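Local atomic coordinates of iron-containing alcohol dehydrogenase (Ralstonia eutropha, PDB entry 3JZD), a protein that probably reduces maleylacetate to 3-oxoadipate with NADH or NADPH, as a homodimeric member of the iron-containing alcohol dehydrogenase family. Residues A[206-211]-A[303-308]; A[253-258]-A[314-319]. All blocks are in the same frame, centred on the assembly; numbering follows the deposited sequence. Where two conformers were deposited one is given.

Interaction 1 of 2, residues A[206-211]-A[303-308]; sequences GIPAVF and QRHGAP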
ATOM      1  N   GLY A 206      -3.798  13.455  15.604  1.00 17.04           N
ATOM      2  CA  GLY A 206      -2.581  13.423  16.385  1.00 17.28           C
ATOM      3  C   GLY A 206      -1.999  14.775  16.783  1.00 16.42           C
ATOM      4  O   GLY A 206      -1.379  14.888  17.832  1.00 18.45           O
ATOM      5  N   ILE A 207      -2.192  15.810  15.977  1.00 16.32           N
ATOM      6  CA  ILE A 207      -1.619  17.115  16.314  1.00 14.96           C
ATOM      7  C   ILE A 207      -2.119  17.601  17.676  1.00 15.56           C
ATOM      8  O   ILE A 207      -1.307  17.949  18.547  1.00 15.61           O
ATOM      9  CB  ILE A 207      -1.869  18.168  15.197  1.00 17.45           C
ATOM     10  CG1 ILE A 207      -0.919  17.897  14.031  1.00 15.74           C
ATOM     11  CG2 ILE A 207      -1.674  19.596  15.752  1.00 10.21           C
ATOM     12  CD1 ILE A 207      -1.347  18.471  12.664  1.00 11.91           C
ATOM     13  N   PRO A 208      -3.444  17.587  17.894  1.00 16.28           N
ATOM     14  CA  PRO A 208      -3.865  18.074  19.191  1.00 15.68           C
ATOM     15  C   PRO A 208      -3.518  17.135  20.327  1.00 17.67           C
ATOM     16  O   PRO A 208      -3.272  17.598  21.436  1.00 18.92           O
ATOM     17  CB  PRO A 208      -5.385  18.285  19.037  1.00 16.81           C
ATOM     18  CG  PRO A 208      -5.775  17.634  17.787  1.00 20.35           C
ATOM     19  CD  PRO A 208      -4.552  17.532  16.918  1.00 15.34           C
ATOM     20  N   ALA A 209      -3.468  15.827  20.079  1.00 16.90           N
ATOM     21  CA  ALA A 209      -3.123  14.915  21.153  1.00 15.23           C
ATOM     22  C   ALA A 209      -1.648  15.124  21.568  1.00 15.49           C
ATOM     23  O   ALA A 209      -1.331  15.143  22.748  1.00 16.55           O
ATOM     24  CB  ALA A 209      -3.423  13.414  20.753  1.00 13.47           C
ATOM     25  N   VAL A 210      -0.777  15.325  20.590  1.00 13.69           N
ATOM     26  CA  VAL A 210       0.630  15.528  20.840  1.00 16.38           C
ATOM     27  C   VAL A 210       0.835  16.886  21.522  1.00 18.52           C
ATOM     28  O   VAL A 210       1.615  16.997  22.477  1.00 18.02           O
ATOM     29  CB  VAL A 210       1.460  15.395  19.538  1.00 14.57           C
ATOM     30  CG1 VAL A 210       2.836  15.984  19.687  1.00 11.67           C
ATOM     31  CG2 VAL A 210       1.525  13.942  19.135  1.00 20.41           C
ATOM     32  N   PHE A 211       0.102  17.890  21.061  1.00 19.82           N
ATOM     33  CA  PHE A 211       0.161  19.219  21.649  1.00 21.86           C
ATOM     34  C   PHE A 211      -0.253  19.161  23.138  1.00 24.13           C
ATOM     35  O   PHE A 211       0.375  19.792  23.979  1.00 22.45           O
ATOM     36  CB  PHE A 211      -0.754  20.148  20.894  1.00 22.14           C
ATOM     37  CG  PHE A 211      -0.668  21.566  21.336  1.00 25.35           C
ATOM     38  CD1 PHE A 211       0.347  22.374  20.877  1.00 19.06           C
ATOM     39  CD2 PHE A 211      -1.621  22.103  22.194  1.00 24.54           C
ATOM     40  CE1 PHE A 211       0.433  23.699  21.268  1.00 25.02           C
ATOM     41  CE2 PHE A 211      -1.545  23.430  22.578  1.00 25.16           C
ATOM     42  CZ  PHE A 211      -0.519  24.224  22.114  1.00 23.75           C
ATOM     43  N   GLN A 303      -2.904  27.291  13.632  1.00 16.06           N
ATOM     44  CA  GLN A 303      -3.025  28.402  14.550  1.00 16.03           C
ATOM     45  C   GLN A 303      -3.362  28.044  15.996  1.00 16.49           C
ATOM     46  O   GLN A 303      -2.737  28.549  16.916  1.00 14.24           O
ATOM     47  CB  GLN A 303      -4.053  29.393  14.071  1.00 16.64           C
ATOM     48  CG  GLN A 303      -3.772  30.727  14.764  1.00 23.64           C
ATOM     49  CD  GLN A 303      -4.828  31.726  14.552  1.00 29.70           C
ATOM     50  OE1 GLN A 303      -6.012  31.402  14.599  1.00 36.90           O
ATOM     51  NE2 GLN A 303      -4.423  32.978  14.364  1.00 33.68           N
ATOM     52  N   ARG A 304      -4.338  27.157  16.164  1.00 17.37           N
ATOM     53  CA  ARG A 304      -4.795  26.687  17.455  1.00 19.20           C
ATOM     54  C   ARG A 304      -3.674  26.012  18.256  1.00 18.39           C
ATOM     55  O   ARG A 304      -3.716  25.991  19.480  1.00 18.60           O
ATOM     56  CB  ARG A 304      -5.928  25.681  17.207  1.00 20.97           C
ATOM     57  CG  ARG A 304      -6.483  24.953  18.412  1.00 32.56           C
ATOM     58  CD  ARG A 304      -7.553  23.849  17.994  1.00 40.94           C
ATOM     59  NE  ARG A 304      -8.664  24.370  17.167  1.00 45.41           N
ATOM     60  CZ  ARG A 304      -8.943  24.053  15.885  1.00 45.13           C
ATOM     61  NH1 ARG A 304      -8.230  23.119  15.172  1.00 26.99           N
ATOM     62  NH2 ARG A 304      -9.998  24.670  15.321  1.00 43.94           N
ATOM     63  N   HIS A 305      -2.666  25.475  17.584  1.00 16.75           N
ATOM     64  CA  HIS A 305      -1.616  24.769  18.289  1.00 17.45           C
ATOM     65  C   HIS A 305      -0.282  25.476  18.220  1.00 17.74           C
ATOM     66  O   HIS A 305       0.746  24.838  18.216  1.00 17.38           O
ATOM     67  CB  HIS A 305      -1.505  23.332  17.795  1.00 18.44           C
ATOM     68  CG  HIS A 305      -2.806  22.612  17.853  1.00 18.18           C
ATOM     69  ND1 HIS A 305      -3.599  22.448  16.747  1.00 15.55           N
ATOM     70  CD2 HIS A 305      -3.507  22.122  18.900  1.00 17.32           C
ATOM     71  CE1 HIS A 305      -4.717  21.839  17.099  1.00 23.37           C
ATOM     72  NE2 HIS A 305      -4.687  21.631  18.399  1.00 20.71           N
ATOM     73  N   GLY A 306      -0.324  26.801  18.147  1.00 17.49           N
ATOM     74  CA  GLY A 306       0.883  27.599  18.250  1.00 17.80           C
ATOM     75  C   GLY A 306       1.836  27.714  17.078  1.00 17.69           C
ATOM     76  O   GLY A 306       2.887  28.282  17.241  1.00 16.58           O
ATOM     77  N   ALA A 307       1.499  27.202  15.901  1.00 15.19           N
ATOM     78  CA  ALA A 307       2.410  27.374  14.775  1.00 16.37           C
ATOM     79  C   ALA A 307       2.218  28.781  14.181  1.00 16.68           C
ATOM     80  O   ALA A 307       1.133  29.346  14.269  1.00 14.96           O
ATOM     81  CB  ALA A 307       2.133  26.369  13.701  1.00 14.92           C
ATOM     82  N   PRO A 308       3.262  29.317  13.557  1.00 17.26           N
ATOM     83  CA  PRO A 308       3.123  30.582  12.822  1.00 17.99           C
ATOM     84  C   PRO A 308       2.231  30.338  11.589  1.00 18.66           C
ATOM     85  O   PRO A 308       2.218  29.220  11.034  1.00 17.30           O
ATOM     86  CB  PRO A 308       4.549  30.903  12.384  1.00 17.84           C
ATOM     87  CG  PRO A 308       5.286  29.658  12.466  1.00 20.63           C
ATOM     88  CD  PRO A 308       4.623  28.773  13.486  1.00 17.24           C
TER
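The H305 imidazole and the F211 phenyl ring meet edge to face. The edge of the imidazole is turned to the face of the phenyl, with centroids 5.2 Å apart and planes at 69°. The pair belongs to the all-helical C-terminal part of the iron-containing alcohol dehydrogenase fold. It joins helix 190-212 to the C-terminal end of helix 294-304.

On one face of the imidazole lies the CG2 methyl of I207, 3.9 Å from the ring centroid in a CH-pi contact. It is offset toward the rim, near ND1. R304 CG of the same segment covers the opposite face, also toward the rim. F211 CD2 lies at the edge, near the imidazole plane. P208 CB approaches obliquely, 3.5 Å from H305 NE2.

The F211 face also receives H305 CB, 4.1 Å from the phenyl centroid, a second CH-pi contact. F211 points toward 303-308, and chi1 (-174°) sets CG anti to the backbone N, 3.8 Å from H305 CD2. R165 makes a cation-pi contact with the same phenyl.

H305 ND1 hydrogen-bonds to L301 O, in the last turn of helix 294-304, just before H305. This ties the imidazole to the helix end and limits its rotation. That end is a Schellman motif with G306 as the C-prime residue: A307 N bonds to A302 O and G306 N to Q303 O. The positive phi of G306 (77°) suits glycine. Helix 165-182 also borders the contact, with A172 on I207 and V169 on H305. At the rim of the phenyl, F211 CE1 lies 3.3 Å from H305 O.

Interaction 2 of 2, residues A[253-258]-A[314-319]; sequences FNLPHA and IGMREE. With NAD (nicotinamide-adenine-dinucleotide), chain E.
The selenomethionine M316 lays its CE methyl over the centre of the F253 ring. CE is 4.0 Å from the ring centroid and 8° off the ring normal. SE sits obliquely beside the same face, 4.4 Å from that centroid, a Met-aromatic contact. The M316 side chain bends at chi2 (64°), which places SE beside F253. SE also touches L255 CD1 at 4.0 Å.

The other L255 methyl, CD2, rests against backbone, 3.5 Å from G315 O. Next to it P256 CG packs on I314 CB at 4.0 Å. G315 has positive phi, and its backbone angles leave no room for a side chain beside the carbonyl O of I314. One water donates to F253 O at 2.8 Å and weakly to G315 O.

N254, with positive phi, breaks off helix 241-253, and P256 is the N-cap of helix 257-272. Residues 254-256 are therefore the short turn between two helices. Just beyond it, H257 turns away from 314-319 and places one ring face against NAD, with CE1 3.5 Å from C2D of the nicotinamide ribose. The contact thus borders the NAD pocket of the dehydrogenase.

Helix 321-328 covers F253 and M316 through A324. Helix 257-272 receives I314 on E259, T260 and I263. Thus I314 rests on helix 257-272 and M316 on helix 321-328.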
ATOM      1  N   PHE A 253      14.528  32.307  -0.593  1.00 15.42           N
ATOM      2  CA  PHE A 253      14.516  33.252   0.515  1.00 15.50           C
ATOM      3  C   PHE A 253      14.956  32.702   1.836  1.00 15.71           C
ATOM      4  O   PHE A 253      14.865  33.405   2.841  1.00 15.92           O
ATOM      5  CB  PHE A 253      13.121  33.924   0.586  1.00 15.48           C
ATOM      6  CG  PHE A 253      12.748  34.556  -0.710  1.00 11.80           C
ATOM      7  CD1 PHE A 253      13.271  35.776  -1.060  1.00 16.07           C
ATOM      8  CD2 PHE A 253      11.973  33.883  -1.627  1.00 16.64           C
ATOM      9  CE1 PHE A 253      12.983  36.339  -2.292  1.00  9.90           C
ATOM     10  CE2 PHE A 253      11.683  34.432  -2.833  1.00 17.18           C
ATOM     11  CZ  PHE A 253      12.210  35.666  -3.179  1.00 13.51           C
ATOM     12  N   ASN A 254      15.420  31.459   1.842  1.00 16.38           N
ATOM     13  CA  ASN A 254      15.956  30.812   3.056  0.50 18.22           C
ATOM     14  C   ASN A 254      14.962  30.693   4.200  1.00 16.88           C
ATOM     15  O   ASN A 254      15.333  30.760   5.359  1.00 18.38           O
ATOM     16  CB  ASN A 254      17.269  31.493   3.503  0.50 18.77           C
ATOM     17  CG  ASN A 254      18.446  31.143   2.589  0.50 21.18           C
ATOM     18  OD1 ASN A 254      18.801  29.981   2.449  0.50 28.51           O
ATOM     19  ND2 ASN A 254      19.054  32.153   1.975  0.50 28.58           N
ATOM     20  N   LEU A 255      13.690  30.498   3.868  1.00 17.01           N
ATOM     21  CA  LEU A 255      12.667  30.357   4.903  1.00 15.30           C
ATOM     22  C   LEU A 255      12.710  28.939   5.467  1.00 16.95           C
ATOM     23  O   LEU A 255      13.017  28.011   4.738  1.00 14.86           O
ATOM     24  CB  LEU A 255      11.296  30.597   4.340  1.00 14.89           C
ATOM     25  CG  LEU A 255      11.034  31.899   3.627  1.00 17.13           C
ATOM     26  CD1 LEU A 255       9.504  32.046   3.516  1.00 15.34           C
ATOM     27  CD2 LEU A 255      11.698  33.077   4.376  1.00  8.33           C
ATOM     28  N   PRO A 256      12.431  28.773   6.778  1.00 16.74           N
ATOM     29  CA  PRO A 256      12.497  27.439   7.354  1.00 16.04           C
ATOM     30  C   PRO A 256      11.454  26.548   6.715  1.00 15.58           C
ATOM     31  O   PRO A 256      10.299  26.955   6.508  1.00 19.29           O
ATOM     32  CB  PRO A 256      12.253  27.676   8.850  1.00 16.42           C
ATOM     33  CG  PRO A 256      11.641  29.029   8.928  1.00 18.24           C
ATOM     34  CD  PRO A 256      12.173  29.805   7.790  1.00 14.40           C
ATOM     35  N   HIS A 257      11.862  25.319   6.430  1.00 16.09           N
ATOM     36  CA  HIS A 257      11.069  24.328   5.677  1.00 15.36           C
ATOM     37  C   HIS A 257       9.647  23.988   6.210  1.00 14.60           C
ATOM     38  O   HIS A 257       8.646  24.350   5.579  1.00 12.73           O
ATOM     39  CB  HIS A 257      11.917  23.044   5.477  1.00 15.03           C
ATOM     40  CG  HIS A 257      11.193  21.978   4.757  1.00 18.69           C
ATOM     41  ND1 HIS A 257      11.100  21.948   3.385  1.00 21.37           N
ATOM     42  CD2 HIS A 257      10.451  20.940   5.219  1.00 23.63           C
ATOM     43  CE1 HIS A 257      10.353  20.907   3.032  1.00 21.90           C
ATOM     44  NE2 HIS A 257       9.970  20.273   4.128  1.00 23.82           N
ATOM     45  N   ALA A 258       9.552  23.308   7.342  1.00 14.93           N
ATOM     46  CA  ALA A 258       8.232  22.875   7.877  1.00 16.60           C
ATOM     47  C   ALA A 258       7.267  24.054   8.071  1.00 16.13           C
ATOM     48  O   ALA A 258       6.070  23.994   7.727  1.00 14.00           O
ATOM     49  CB  ALA A 258       8.416  22.120   9.191  1.00 16.40           C
ATOM     50  N   ILE A 314       8.191  34.235   9.961  1.00 16.50           N
ATOM     51  CA  ILE A 314       9.286  33.291   9.781  1.00 16.37           C
ATOM     52  C   ILE A 314      10.360  33.846   8.845  1.00 16.99           C
ATOM     53  O   ILE A 314      11.079  33.097   8.171  1.00 16.35           O
ATOM     54  CB  ILE A 314       8.821  31.867   9.364  1.00 15.21           C
ATOM     55  CG1 ILE A 314       8.083  31.901   8.018  1.00 16.31           C
ATOM     56  CG2 ILE A 314       7.885  31.269  10.426  1.00 13.93           C
ATOM     57  CD1 ILE A 314       8.258  30.603   7.178  1.00 13.91           C
ATOM     58  N   GLY A 315      10.465  35.165   8.760  1.00 17.82           N
ATOM     59  CA  GLY A 315      11.607  35.745   8.040  1.00 16.49           C
ATOM     60  C   GLY A 315      11.461  36.056   6.569  1.00 15.52           C
ATOM     61  O   GLY A 315      12.473  36.147   5.870  1.00 16.28           O
HETATM   62  N   MSE A 316      10.236  36.183   6.079  1.00 12.59           N
HETATM   63  CA  MSE A 316      10.034  36.553   4.688  1.00 12.79           C
HETATM   64  C   MSE A 316       9.941  38.069   4.699  1.00 15.30           C
HETATM   65  O   MSE A 316       9.191  38.615   5.498  1.00 15.88           O
HETATM   66  CB  MSE A 316       8.727  35.990   4.162  1.00 12.95           C
HETATM   67  CG  MSE A 316       8.395  36.320   2.705  1.00 12.24           C
HETATM   68 SE   MSE A 316       9.727  35.515   1.501  0.75 14.35          SE
HETATM   69  CE  MSE A 316       9.134  36.354  -0.205  1.00 11.68           C
ATOM     70  N   ARG A 317      10.710  38.759   3.855  1.00 15.01           N
ATOM     71  CA  ARG A 317      10.544  40.210   3.733  1.00 14.94           C
ATOM     72  C   ARG A 317       9.331  40.503   2.822  1.00 14.21           C
ATOM     73  O   ARG A 317       9.197  39.917   1.723  1.00 13.29           O
ATOM     74  CB  ARG A 317      11.788  40.852   3.125  1.00 14.57           C
ATOM     75  CG  ARG A 317      13.064  40.619   3.930  1.00 16.09           C
ATOM     76  CD  ARG A 317      14.191  41.515   3.445  1.00 18.60           C
ATOM     77  NE  ARG A 317      14.487  41.310   2.035  1.00 23.98           N
ATOM     78  CZ  ARG A 317      15.081  42.221   1.258  1.00 35.98           C
ATOM     79  NH1 ARG A 317      15.416  43.404   1.757  1.00 37.45           N
ATOM     80  NH2 ARG A 317      15.320  41.978  -0.034  1.00 34.16           N
ATOM     81  N   GLU A 318       8.458  41.408   3.252  1.00 12.45           N
ATOM     82  CA  GLU A 318       7.334  41.786   2.417  1.00 14.23           C
ATOM     83  C   GLU A 318       7.834  42.310   1.050  1.00 14.34           C
ATOM     84  O   GLU A 318       7.222  42.104   0.020  1.00 12.60           O
ATOM     85  CB  GLU A 318       6.516  42.897   3.050  1.00 14.65           C
ATOM     86  CG  GLU A 318       5.249  43.189   2.232  1.00 17.47           C
ATOM     87  CD  GLU A 318       4.241  44.104   2.916  1.00 22.54           C
ATOM     88  OE1 GLU A 318       4.560  44.729   3.964  1.00 28.71           O
ATOM     89  OE2 GLU A 318       3.089  44.186   2.401  1.00 26.37           O
ATOM     90  N   GLU A 319       8.983  42.944   1.082  1.00 13.20           N
ATOM     91  CA  GLU A 319       9.598  43.543  -0.085  1.00 15.78           C
ATOM     92  C   GLU A 319      10.107  42.525  -1.110  1.00 13.36           C
ATOM     93  O   GLU A 319      10.542  42.924  -2.146  1.00 11.82           O
ATOM     94  CB  GLU A 319      10.782  44.429   0.364  1.00 16.16           C
ATOM     95  CG  GLU A 319      10.377  45.579   1.339  1.00 19.84           C
ATOM     96  CD  GLU A 319      10.315  45.218   2.830  1.00 22.14           C
ATOM     97  OE1 GLU A 319      10.494  44.034   3.201  1.00 15.74           O
ATOM     98  OE2 GLU A 319      10.079  46.156   3.636  1.00 17.74           O
TER
HETATM   99  PA  NAD E 400      15.284  18.795   9.660  1.00 26.34           P
HETATM  100  O1A NAD E 400      15.753  17.419   9.286  1.00 30.14           O
HETATM  101  O2A NAD E 400      15.983  19.773   8.819  1.00 24.21           O
HETATM  102  O5B NAD E 400      15.330  18.995  11.255  1.00 28.39           O
HETATM  103  C5B NAD E 400      15.272  20.301  11.825  1.00 27.83           C
HETATM  104  C4B NAD E 400      15.923  20.272  13.196  1.00 26.90           C
HETATM  105  O4B NAD E 400      15.180  19.495  14.114  1.00 23.94           O
HETATM  106  C3B NAD E 400      17.300  19.621  13.136  1.00 29.25           C
HETATM  107  O3B NAD E 400      18.220  20.320  13.925  1.00 32.77           O
HETATM  108  C2B NAD E 400      17.108  18.264  13.769  1.00 30.45           C
HETATM  109  O2B NAD E 400      18.292  17.775  14.355  1.00 28.51           O
HETATM  110  C1B NAD E 400      16.009  18.570  14.781  1.00 20.89           C
HETATM  111  N9A NAD E 400      15.213  17.389  15.114  1.00 22.98           N
HETATM  112  C8A NAD E 400      14.655  16.545  14.187  1.00 20.74           C
HETATM  113  N7A NAD E 400      13.971  15.599  14.850  1.00 25.99           N
HETATM  114  C5A NAD E 400      14.080  15.799  16.171  1.00 25.46           C
HETATM  115  C6A NAD E 400      13.610  15.089  17.286  1.00 26.30           C
HETATM  116  N6A NAD E 400      12.635  14.206  17.211  1.00 28.46           N
HETATM  117  N1A NAD E 400      13.951  15.540  18.538  1.00 30.71           N
HETATM  118  C2A NAD E 400      14.735  16.658  18.695  1.00 23.08           C
HETATM  119  N3A NAD E 400      15.191  17.365  17.597  1.00 24.83           N
HETATM  120  C4A NAD E 400      14.886  16.927  16.344  1.00 24.79           C
HETATM  121  O3  NAD E 400      13.709  19.062   9.445  1.00 22.37           O
HETATM  122  PN  NAD E 400      12.709  18.257   8.472  1.00 23.12           P
HETATM  123  O1N NAD E 400      11.537  19.227   8.323  1.00 21.44           O
HETATM  124  O2N NAD E 400      12.541  16.872   8.954  1.00 17.77           O
HETATM  125  O5D NAD E 400      13.439  18.096   7.098  1.00 19.32           O
HETATM  126  C5D NAD E 400      13.316  19.077   6.111  1.00 26.00           C
HETATM  127  C4D NAD E 400      14.393  18.800   5.080  1.00 26.98           C
HETATM  128  O4D NAD E 400      14.090  17.561   4.489  1.00 22.08           O
HETATM  129  C3D NAD E 400      14.390  19.819   3.957  1.00 24.16           C
HETATM  130  O3D NAD E 400      15.667  19.849   3.398  1.00 21.52           O
HETATM  131  C2D NAD E 400      13.408  19.233   2.992  1.00 26.09           C
HETATM  132  O2D NAD E 400      13.553  19.766   1.699  1.00 23.73           O
HETATM  133  C1D NAD E 400      13.781  17.755   3.120  1.00 23.48           C
HETATM  134  N1N NAD E 400      12.693  16.879   2.656  1.00 25.98           N
HETATM  135  C2N NAD E 400      12.930  16.088   1.562  1.00 24.77           C
HETATM  136  C3N NAD E 400      11.942  15.238   1.085  1.00 26.50           C
HETATM  137  C7N NAD E 400      12.231  14.298  -0.063  1.00 22.73           C
HETATM  138  O7N NAD E 400      11.247  13.408  -0.496  1.00 25.10           O
HETATM  139  N7N NAD E 400      13.409  14.251  -0.656  1.00 23.83           N
HETATM  140  C4N NAD E 400      10.702  15.199   1.741  1.00 25.66           C
HETATM  141  C5N NAD E 400      10.474  15.999   2.856  1.00 30.00           C
HETATM  142  C6N NAD E 400      11.497  16.826   3.324  1.00 25.05           C
HETATM  143  O   HOH W   1      14.721  36.157   3.350  1.00 14.83           O

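Both contacts lie in the C-terminal family region. From the N terminus, the chain passes the parallel six-stranded sheet and then reaches 206-211 on helix 190-212. Helices 217-236 and 241-253 lead to 253-258. Helices 257-272, 277-287 and 294-304 follow. Interaction 1 then closes its long, helix-rich loop at 303-308. A few residues later 314-319 closes interaction 2, before helix 321-328. The two loops cross rather than nest, because their segments alternate. Their centres are about 21 Å apart, yet they touch where P308 CG lies 3.7 Å from I314 CG2. Together they tie the connection after helix 294-304 to helix 190-212 and to the turn before helix 257-272.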